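Local coordinates for protein alginate lyase (Aplysia kurodai, PDB 5GMT) that probably cleaves alginate, with a preference for polymannuronate, as a eukaryotic alginate lyase of polysaccharide lyase family 14, at residues A[149-155]-A[175-181]. Residues are numbered along the deposited sequence; the frame is centred on the assembly and turned at random.
Sequences GELYAYI and YGQSLGR
Glu150 and Arg181 run side by side, and their carboxylate and guanidinium planes are 10° apart. Arg181 NE donates to Glu150 OE1 in a 2.7 Å salt bridge. Ser178 OG donates to Glu150 OE2 at 2.6 Å, from above the carboxylate plane, and accepts from Arg181 NH2 at 3.0 Å. A lysine in place of Arg181 would probably lose this two-pronged grip, leaving Ser178 OG or the Glu150 carboxylate with one partner fewer. Arg144 is a second salt-bridge partner of Glu150.

The tight part lies around Gly176. With no side chain, Gly176 CA sits over a face of the Tyr152 ring, 3.4 Å from Tyr152 CE1. Gly176 N donates to Tyr152 OH at 3.0 Å. The Tyr152 ring gets there with CG anti to the backbone N (chi1 -176°). On the other sheet face, Leu179 CD1 packs 3.7 Å from Ala153 CB.

The looser side is at Gln177. Gln177 NE2 donates to His172 O, and a water bridges it to Ile155 N; exposed Tyr175 stacks on His172.

Antiparallel backbone bonds pair Leu151 with Leu179 and Ala153 with Gln177. Strand 149-154 lies between 136-143 and 177-179, with 169-170 at the edge, in one of the two sheets of a concanavalin-like beta-sandwich (jelly roll).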
loop_
_atom_site.group_PDB
_atom_site.type_symbol
_atom_site.label_atom_id
_atom_site.label_comp_id
_atom_site.label_asym_id
_atom_site.label_seq_id
_atom_site.Cartn_x
_atom_site.Cartn_y
_atom_site.Cartn_z
ATOM N N GLY A 149 -7.353 -4.714 -9.204
ATOM C CA GLY A 149 -6.694 -4.434 -7.940
ATOM C C GLY A 149 -6.833 -5.548 -6.921
ATOM O O GLY A 149 -7.686 -6.426 -7.052
ATOM N N GLU A 150 -6.002 -5.496 -5.886
ATOM C CA GLU A 150 -6.087 -6.461 -4.800
ATOM C C GLU A 150 -5.453 -5.890 -3.549
ATOM O O GLU A 150 -4.676 -4.932 -3.616
ATOM C CB GLU A 150 -5.384 -7.768 -5.183
ATOM C CG GLU A 150 -3.865 -7.653 -5.148
ATOM C CD GLU A 150 -3.152 -8.903 -5.659
ATOM O OE1 GLU A 150 -3.630 -9.527 -6.628
ATOM O OE2 GLU A 150 -2.113 -9.271 -5.087
ATOM N N LEU A 151 -5.796 -6.486 -2.413
ATOM C CA LEU A 151 -5.010 -6.354 -1.187
ATOM C C LEU A 151 -3.856 -7.350 -1.285
ATOM O O LEU A 151 -4.080 -8.501 -1.602
ATOM C CB LEU A 151 -5.869 -6.631 0.052
ATOM C CG LEU A 151 -5.133 -6.878 1.372
ATOM C CD1 LEU A 151 -4.330 -5.654 1.742
ATOM C CD2 LEU A 151 -6.096 -7.234 2.502
ATOM N N TYR A 152 -2.623 -6.905 -1.044
ATOM C CA TYR A 152 -1.459 -7.775 -1.178
ATOM C C TYR A 152 -0.793 -7.891 0.176
ATOM O O TYR A 152 0.019 -7.039 0.554
ATOM C CB TYR A 152 -0.490 -7.232 -2.213
ATOM C CG TYR A 152 0.697 -8.123 -2.488
ATOM C CD1 TYR A 152 0.524 -9.406 -2.993
ATOM C CD2 TYR A 152 1.996 -7.666 -2.273
ATOM C CE1 TYR A 152 1.616 -10.225 -3.260
ATOM C CE2 TYR A 152 3.103 -8.478 -2.547
ATOM C CZ TYR A 152 2.897 -9.756 -3.039
ATOM O OH TYR A 152 3.979 -10.572 -3.311
ATOM N N ALA A 153 -1.152 -8.947 0.898
ATOM C CA ALA A 153 -0.901 -9.014 2.332
ATOM C C ALA A 153 0.249 -9.942 2.714
ATOM O O ALA A 153 0.280 -11.109 2.319
ATOM C CB ALA A 153 -2.175 -9.449 3.050
ATOM N N TYR A 154 1.193 -9.396 3.473
ATOM C CA TYR A 154 2.142 -10.203 4.229
ATOM C C TYR A 154 1.593 -10.331 5.643
ATOM O O TYR A 154 1.597 -9.373 6.408
ATOM C CB TYR A 154 3.536 -9.564 4.234
ATOM C CG TYR A 154 4.329 -9.844 2.983
ATOM C CD1 TYR A 154 3.905 -9.367 1.745
ATOM C CD2 TYR A 154 5.501 -10.587 3.038
ATOM C CE1 TYR A 154 4.622 -9.630 0.591
ATOM C CE2 TYR A 154 6.231 -10.853 1.884
ATOM C CZ TYR A 154 5.793 -10.370 0.673
ATOM O OH TYR A 154 6.506 -10.630 -0.478
ATOM N N ILE A 155 1.092 -11.514 5.980
ATOM C CA ILE A 155 0.461 -11.743 7.270
ATOM C C ILE A 155 0.950 -13.095 7.801
ATOM O O ILE A 155 1.509 -13.877 7.050
ATOM C CB ILE A 155 -1.085 -11.711 7.144
ATOM C CG1 ILE A 155 -1.526 -12.553 5.950
ATOM C CG2 ILE A 155 -1.563 -10.284 6.959
ATOM C CD1 ILE A 155 -3.064 -12.564 5.712
ATOM N N TYR A 175 5.519 -15.380 -0.991
ATOM C CA TYR A 175 5.233 -13.965 -1.236
ATOM C C TYR A 175 3.912 -13.560 -0.609
ATOM O O TYR A 175 3.339 -14.308 0.175
ATOM C CB TYR A 175 5.220 -13.689 -2.734
ATOM C CG TYR A 175 6.497 -14.125 -3.395
ATOM C CD1 TYR A 175 7.724 -13.813 -2.832
ATOM C CD2 TYR A 175 6.478 -14.873 -4.560
ATOM C CE1 TYR A 175 8.905 -14.224 -3.422
ATOM C CE2 TYR A 175 7.648 -15.285 -5.157
ATOM C CZ TYR A 175 8.858 -14.960 -4.582
ATOM O OH TYR A 175 10.028 -15.369 -5.181
ATOM N N GLY A 176 3.432 -12.366 -0.941
ATOM C CA GLY A 176 2.208 -11.880 -0.332
ATOM C C GLY A 176 0.975 -12.670 -0.731
ATOM O O GLY A 176 0.967 -13.334 -1.772
ATOM N N GLN A 177 -0.058 -12.614 0.109
ATOM C CA GLN A 177 -1.346 -13.215 -0.216
ATOM C C GLN A 177 -2.166 -12.220 -1.027
ATOM O O GLN A 177 -2.216 -11.040 -0.690
ATOM C CB GLN A 177 -2.097 -13.617 1.060
ATOM C CG GLN A 177 -1.224 -14.303 2.095
ATOM C CD GLN A 177 -0.563 -15.544 1.533
ATOM O OE1 GLN A 177 -1.230 -16.399 0.947
ATOM N NE2 GLN A 177 0.751 -15.631 1.674
ATOM N N SER A 178 -2.788 -12.678 -2.107
ATOM C CA SER A 178 -3.659 -11.807 -2.893
ATOM C C SER A 178 -5.080 -11.941 -2.383
ATOM O O SER A 178 -5.670 -13.019 -2.464
ATOM C CB SER A 178 -3.595 -12.149 -4.385
ATOM O OG SER A 178 -2.306 -11.870 -4.893
ATOM N N LEU A 179 -5.615 -10.848 -1.848
ATOM C CA LEU A 179 -6.987 -10.839 -1.332
ATOM C C LEU A 179 -7.866 -9.902 -2.145
ATOM O O LEU A 179 -7.540 -8.722 -2.334
ATOM C CB LEU A 179 -7.005 -10.422 0.140
ATOM C CG LEU A 179 -6.470 -11.536 1.048
ATOM C CD1 LEU A 179 -5.345 -10.992 1.903
ATOM C CD2 LEU A 179 -7.570 -12.095 1.920
ATOM N N GLY A 180 -8.977 -10.441 -2.634
ATOM C CA GLY A 180 -9.961 -9.644 -3.331
ATOM C C GLY A 180 -9.570 -9.217 -4.731
ATOM O O GLY A 180 -10.082 -8.219 -5.225
ATOM N N ARG A 181 -8.672 -9.956 -5.374
ATOM C CA ARG A 181 -8.199 -9.564 -6.699
ATOM C C ARG A 181 -9.363 -9.457 -7.670
ATOM O O ARG A 181 -10.175 -10.379 -7.797
ATOM C CB ARG A 181 -7.151 -10.543 -7.232
ATOM C CG ARG A 181 -6.476 -10.082 -8.530
ATOM C CD ARG A 181 -5.595 -11.180 -9.125
ATOM N NE ARG A 181 -4.478 -11.538 -8.251
ATOM C CZ ARG A 181 -3.607 -12.506 -8.525
ATOM N NH1 ARG A 181 -3.737 -13.212 -9.644
ATOM N NH2 ARG A 181 -2.620 -12.781 -7.686
HETATM O O HOH W 1 2.088 -13.778 3.832
#